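Local coordinates for protein amidohydrolase (Pseudomonas aeruginosa, PDB 2I5G) that probably hydrolyses dipeptides as a metal-dependent dipeptidase of the M19 family, at residues P175-H180 / E313-V318; E233-I238 / D242-G247. The protein carries 2 engineered substitutions. One frame throughout, in Å; residues are numbered along the deposited sequence.

Contact 1: residues P175-H180 / E313-V318; sequences PVCYSH and ENWVRV
In this TIM-barrel-clan fold, strand 177-181 and the loop leading into it meet helix 304-323 through Trp315, whose indole reaches Cys177 and Ser179, and through Val318, which meets Pro175. The indole offers the rim of its six-membered ring. Cys177 SG lies 4.0 Å from Trp315 CH2; seen from the centroid of the six-membered ring the sulfur is 84° off the normal, a sulfur-aromatic contact at the edge rather than over a face. Cys177 has chi1 67°, which sets its sulfur between backbone N and carbonyl carbon and turns it to the helix. One ring atom along, Trp315 CZ2 comes within 4.1 Å of Ser179 CA, so the indole also meets the backbone at Ser179, where the chain turns a corner. A turn further along the helix, Val318 CG2 touches Pro175 CB at 3.7 Å. No hydrogen bond crosses the contact. Ser179 OG hydrogen-bonds His180 ND1 at 2.7 Å, and more weakly Ser158 OG. Around this apolar seam, Phe207 on strand 207-210 meets the Trp315 ring with planes about 50° apart, Ile13 on strand 13-17 packs on the same side chain, and Met154 on strand 154-156 touches both Cys177 and Val318.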
loop_
_atom_site.group_PDB
_atom_site.type_symbol
_atom_site.label_atom_id
_atom_site.label_comp_id
_atom_site.label_asym_id
_atom_site.label_seq_id
_atom_site.Cartn_x
_atom_site.Cartn_y
_atom_site.Cartn_z
ATOM N N PRO A 175 3.308 -17.259 17.675
ATOM C CA PRO A 175 2.276 -17.923 16.882
ATOM C C PRO A 175 1.383 -16.938 16.132
ATOM O O PRO A 175 1.048 -15.875 16.653
ATOM C CB PRO A 175 1.499 -18.713 17.930
ATOM C CG PRO A 175 2.545 -19.037 18.945
ATOM C CD PRO A 175 3.287 -17.735 19.068
ATOM N N VAL A 176 1.021 -17.283 14.902
ATOM C CA VAL A 176 0.119 -16.450 14.114
ATOM C C VAL A 176 -1.161 -17.269 13.951
ATOM O O VAL A 176 -1.233 -18.411 14.414
ATOM C CB VAL A 176 0.705 -16.105 12.736
ATOM C CG1 VAL A 176 1.981 -15.284 12.913
ATOM C CG2 VAL A 176 0.978 -17.371 11.956
ATOM N N CYS A 177 -2.171 -16.715 13.297
ATOM C CA CYS A 177 -3.411 -17.464 13.174
ATOM C C CYS A 177 -4.250 -17.140 11.956
ATOM O O CYS A 177 -4.018 -16.148 11.262
ATOM C CB CYS A 177 -4.275 -17.208 14.407
ATOM S SG CYS A 177 -4.869 -15.474 14.499
ATOM N N TYR A 178 -5.220 -18.018 11.714
ATOM C CA TYR A 178 -6.209 -17.854 10.659
ATOM C C TYR A 178 -7.468 -17.808 11.518
ATOM O O TYR A 178 -8.192 -18.799 11.619
ATOM C CB TYR A 178 -6.286 -19.069 9.733
ATOM C CG TYR A 178 -5.152 -19.221 8.741
ATOM C CD1 TYR A 178 -4.674 -18.127 8.020
ATOM C CD2 TYR A 178 -4.584 -20.472 8.495
ATOM C CE1 TYR A 178 -3.655 -18.274 7.078
ATOM C CE2 TYR A 178 -3.569 -20.632 7.558
ATOM C CZ TYR A 178 -3.109 -19.530 6.852
ATOM O OH TYR A 178 -2.107 -19.690 5.922
ATOM N N SER A 179 -7.695 -16.665 12.165
ATOM C CA SER A 179 -8.840 -16.471 13.052
ATOM C C SER A 179 -10.144 -17.048 12.526
ATOM O O SER A 179 -10.942 -17.570 13.300
ATOM C CB SER A 179 -9.032 -14.979 13.355
ATOM O OG SER A 179 -9.362 -14.249 12.185
ATOM N N HIS A 180 -10.362 -16.958 11.219
ATOM C CA HIS A 180 -11.589 -17.477 10.632
ATOM C C HIS A 180 -11.436 -17.941 9.184
ATOM O O HIS A 180 -11.332 -17.129 8.266
ATOM C CB HIS A 180 -12.707 -16.424 10.729
ATOM C CG HIS A 180 -12.409 -15.135 10.019
ATOM N ND1 HIS A 180 -11.403 -14.278 10.412
ATOM C CD2 HIS A 180 -13.003 -14.551 8.951
ATOM C CE1 HIS A 180 -11.391 -13.222 9.616
ATOM N NE2 HIS A 180 -12.352 -13.362 8.723
ATOM N N GLU A 313 -10.609 -22.735 25.438
ATOM C CA GLU A 313 -9.319 -22.944 26.091
ATOM C C GLU A 313 -8.123 -22.761 25.164
ATOM O O GLU A 313 -7.141 -22.132 25.542
ATOM C CB GLU A 313 -9.263 -24.333 26.729
ATOM C CG GLU A 313 -10.199 -24.494 27.915
ATOM C CD GLU A 313 -9.947 -25.772 28.694
ATOM O OE1 GLU A 313 -10.593 -25.960 29.752
ATOM O OE2 GLU A 313 -9.104 -26.587 28.250
ATOM N N ASN A 314 -8.203 -23.307 23.956
ATOM C CA ASN A 314 -7.110 -23.184 23.003
ATOM C C ASN A 314 -6.827 -21.725 22.627
ATOM O O ASN A 314 -5.668 -21.323 22.501
ATOM C CB ASN A 314 -7.408 -24.007 21.742
ATOM C CG ASN A 314 -7.125 -25.500 21.928
ATOM O OD1 ASN A 314 -6.844 -25.962 23.036
ATOM N ND2 ASN A 314 -7.205 -26.255 20.837
ATOM N N TRP A 315 -7.877 -20.931 22.445
ATOM C CA TRP A 315 -7.691 -19.533 22.095
ATOM C C TRP A 315 -6.950 -18.824 23.210
ATOM O O TRP A 315 -6.054 -18.014 22.963
ATOM C CB TRP A 315 -9.033 -18.844 21.875
ATOM C CG TRP A 315 -9.356 -18.612 20.442
ATOM C CD1 TRP A 315 -10.507 -18.962 19.794
ATOM C CD2 TRP A 315 -8.529 -17.961 19.468
ATOM N NE1 TRP A 315 -10.448 -18.567 18.477
ATOM C CE2 TRP A 315 -9.245 -17.951 18.252
ATOM C CE3 TRP A 315 -7.252 -17.384 19.507
ATOM C CZ2 TRP A 315 -8.724 -17.385 17.081
ATOM C CZ3 TRP A 315 -6.735 -16.824 18.342
ATOM C CH2 TRP A 315 -7.473 -16.830 17.146
ATOM N N VAL A 316 -7.327 -19.136 24.444
ATOM C CA VAL A 316 -6.702 -18.512 25.598
ATOM C C VAL A 316 -5.203 -18.807 25.678
ATOM O O VAL A 316 -4.404 -17.907 25.932
ATOM C CB VAL A 316 -7.383 -18.966 26.911
ATOM C CG1 VAL A 316 -6.691 -18.326 28.102
ATOM C CG2 VAL A 316 -8.854 -18.579 26.892
ATOM N N ARG A 317 -4.827 -20.062 25.447
ATOM C CA ARG A 317 -3.426 -20.472 25.501
ATOM C C ARG A 317 -2.515 -19.749 24.503
ATOM O O ARG A 317 -1.384 -19.389 24.840
ATOM C CB ARG A 317 -3.316 -21.984 25.296
ATOM C CG ARG A 317 -1.887 -22.494 25.208
ATOM C CD ARG A 317 -1.814 -23.987 25.485
ATOM N NE ARG A 317 -2.237 -24.300 26.850
ATOM C CZ ARG A 317 -1.607 -23.884 27.947
ATOM N NH1 ARG A 317 -0.516 -23.132 27.853
ATOM N NH2 ARG A 317 -2.075 -24.214 29.143
ATOM N N VAL A 318 -2.998 -19.531 23.284
ATOM C CA VAL A 318 -2.192 -18.849 22.275
ATOM C C VAL A 318 -2.122 -17.341 22.534
ATOM O O VAL A 318 -1.079 -16.715 22.337
ATOM C CB VAL A 318 -2.744 -19.090 20.856
ATOM C CG1 VAL A 318 -4.038 -18.322 20.655
ATOM C CG2 VAL A 318 -1.712 -18.681 19.835
#

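Contact 2: residues E233-I238 / D242-G247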
loop_
_atom_site.group_PDB
_atom_site.type_symbol
_atom_site.label_atom_id
_atom_site.label_comp_id
_atom_site.label_asym_id
_atom_site.label_seq_id
_atom_site.Cartn_x
_atom_site.Cartn_y
_atom_site.Cartn_z
ATOM N N GLU A 233 -13.935 -30.802 12.350
ATOM C CA GLU A 233 -13.274 -32.075 12.591
ATOM C C GLU A 233 -12.239 -32.341 11.495
ATOM O O GLU A 233 -11.188 -32.927 11.757
ATOM C CB GLU A 233 -14.321 -33.187 12.660
ATOM C CG GLU A 233 -15.354 -32.928 13.755
ATOM C CD GLU A 233 -16.573 -33.846 13.691
ATOM O OE1 GLU A 233 -17.124 -34.049 12.587
ATOM O OE2 GLU A 233 -16.993 -34.349 14.758
ATOM N N TYR A 234 -12.534 -31.889 10.277
ATOM C CA TYR A 234 -11.623 -32.062 9.151
ATOM C C TYR A 234 -10.337 -31.316 9.472
ATOM O O TYR A 234 -9.242 -31.840 9.289
ATOM C CB TYR A 234 -12.238 -31.481 7.871
ATOM C CG TYR A 234 -11.367 -31.574 6.631
ATOM C CD1 TYR A 234 -11.405 -32.691 5.802
ATOM C CD2 TYR A 234 -10.502 -30.537 6.287
ATOM C CE1 TYR A 234 -10.601 -32.776 4.652
ATOM C CE2 TYR A 234 -9.696 -30.610 5.145
ATOM C CZ TYR A 234 -9.750 -31.731 4.330
ATOM O OH TYR A 234 -8.962 -31.789 3.192
ATOM N N VAL A 235 -10.481 -30.087 9.963
ATOM C CA VAL A 235 -9.331 -29.252 10.297
ATOM C C VAL A 235 -8.557 -29.810 11.473
ATOM O O VAL A 235 -7.328 -29.819 11.464
ATOM C CB VAL A 235 -9.759 -27.784 10.628
ATOM C CG1 VAL A 235 -8.570 -26.994 11.168
ATOM C CG2 VAL A 235 -10.298 -27.103 9.381
HETATM N N MSE A 236 -9.271 -30.270 12.491
HETATM C CA MSE A 236 -8.608 -30.822 13.660
HETATM C C MSE A 236 -7.846 -32.089 13.292
HETATM O O MSE A 236 -6.925 -32.497 13.997
HETATM C CB MSE A 236 -9.621 -31.128 14.759
HETATM C CG MSE A 236 -8.972 -31.608 16.042
HETATM SE SE MSE A 236 -10.212 -31.795 17.501
HETATM C CE MSE A 236 -10.861 -33.570 17.079
ATOM N N ASN A 237 -8.234 -32.709 12.182
ATOM C CA ASN A 237 -7.569 -33.923 11.724
ATOM C C ASN A 237 -6.160 -33.620 11.208
ATOM O O ASN A 237 -5.301 -34.504 11.177
ATOM C CB ASN A 237 -8.394 -34.586 10.620
ATOM C CG ASN A 237 -7.652 -35.727 9.935
ATOM O OD1 ASN A 237 -7.250 -36.699 10.574
ATOM N ND2 ASN A 237 -7.470 -35.609 8.623
ATOM N N ILE A 238 -5.927 -32.371 10.807
ATOM C CA ILE A 238 -4.624 -31.947 10.289
ATOM C C ILE A 238 -3.866 -31.124 11.323
ATOM O O ILE A 238 -2.691 -31.366 11.600
ATOM C CB ILE A 238 -4.795 -31.074 9.023
ATOM C CG1 ILE A 238 -5.544 -31.860 7.950
ATOM C CG2 ILE A 238 -3.438 -30.618 8.502
ATOM C CD1 ILE A 238 -5.980 -31.014 6.781
ATOM N N ASP A 242 -4.691 -29.063 19.751
ATOM C CA ASP A 242 -4.149 -27.925 20.482
ATOM C C ASP A 242 -4.056 -26.635 19.668
ATOM O O ASP A 242 -3.815 -25.566 20.227
ATOM C CB ASP A 242 -2.780 -28.283 21.055
ATOM C CG ASP A 242 -2.874 -29.189 22.275
ATOM O OD1 ASP A 242 -1.824 -29.714 22.704
ATOM O OD2 ASP A 242 -3.991 -29.365 22.811
ATOM N N ALA A 243 -4.271 -26.727 18.358
ATOM C CA ALA A 243 -4.188 -25.550 17.500
ATOM C C ALA A 243 -5.485 -25.211 16.754
ATOM O O ALA A 243 -5.450 -24.575 15.697
ATOM C CB ALA A 243 -3.062 -25.737 16.505
ATOM N N ILE A 244 -6.624 -25.618 17.309
ATOM C CA ILE A 244 -7.908 -25.364 16.666
ATOM C C ILE A 244 -8.889 -24.630 17.581
ATOM O O ILE A 244 -8.910 -24.849 18.787
ATOM C CB ILE A 244 -8.545 -26.688 16.193
ATOM C CG1 ILE A 244 -9.772 -26.404 15.340
ATOM C CG2 ILE A 244 -8.938 -27.539 17.395
ATOM C CD1 ILE A 244 -10.462 -27.652 14.855
ATOM N N GLY A 245 -9.701 -23.759 16.993
ATOM C CA GLY A 245 -10.671 -23.001 17.761
ATOM C C GLY A 245 -11.816 -22.506 16.895
ATOM O O GLY A 245 -11.913 -22.855 15.715
ATOM N N ILE A 246 -12.679 -21.679 17.480
ATOM C CA ILE A 246 -13.824 -21.138 16.762
ATOM C C ILE A 246 -13.644 -19.695 16.302
ATOM O O ILE A 246 -13.070 -18.874 17.016
ATOM C CB ILE A 246 -15.095 -21.224 17.633
ATOM C CG1 ILE A 246 -15.483 -22.687 17.816
ATOM C CG2 ILE A 246 -16.247 -20.454 16.991
ATOM C CD1 ILE A 246 -15.701 -23.432 16.507
ATOM N N GLY A 247 -14.140 -19.415 15.097
ATOM C CA GLY A 247 -14.100 -18.082 14.505
ATOM C C GLY A 247 -15.328 -17.960 13.603
ATOM O O GLY A 247 -15.215 -17.887 12.378
#
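Ile244 carries this contact with the terminal methyl of its side chain, which is laid against the helix at Val235 and Met236. Its CD1 atom lies 3.6 Å from CB of Met236, a selenomethionine, and also 3.7 Å from Met236 N, so the methyl rests against the helix backbone as much as against a side chain. On Val235 it finds a second, looser neighbour, with Ile244 CD1 4.2 Å from Val235 CG1. The fully extended isoleucine chain, with chi1 -171° and chi2 -179°, carries CD1 straight out from the strand. Val235 approaches it obliquely, whereas Met236 uses the root of its side chain and its selenium end leads away; the Met236 side chain also packs on Met302. No hydrogen bond crosses between the two segments; what holds them together here is van der Waals contact.

Further out, Ile232 on the same helix packs on Ile244, while Val210 on strand 207-210 touches both Ile244 and Val235. Gly245 shares backbone hydrogen bonds with Val208 and Val210, which pair the strand bearing Ile244 with strand 207-210, and a backbone hydrogen bond between Ile246 and Gly15 ties it to strand 13-17. Strand 207-210, helix 225-239 and strand 244-246 make up a beta-alpha-beta unit with parallel strands, and the apolar layer between its helix and the sheet is the arrangement expected of a TIM-barrel wall, in keeping with the clan of this family.

How the contacts relate
The two contacts have centres about 10 Å apart and share the parallel sheet of strands 177-181, 207-210 and 244-246, with contact 2 nested inside the chain loop closed by contact 1. Segment 313-318 joins them directly: Asn314 ND2 lies 3.0 Å from Ile244 O, and Trp315 NE1 lies 3.0 Å from Ile246 O, both probable hydrogen bonds. Side chains of helix 304-323 thus probably bind backbone carbonyls of strand 244-246, while helix 225-239 packs on that strand's side chains. His180 and Gly247 lie near the C-terminal ends of their strands, the end where TIM-barrel enzymes generally carry their active sites.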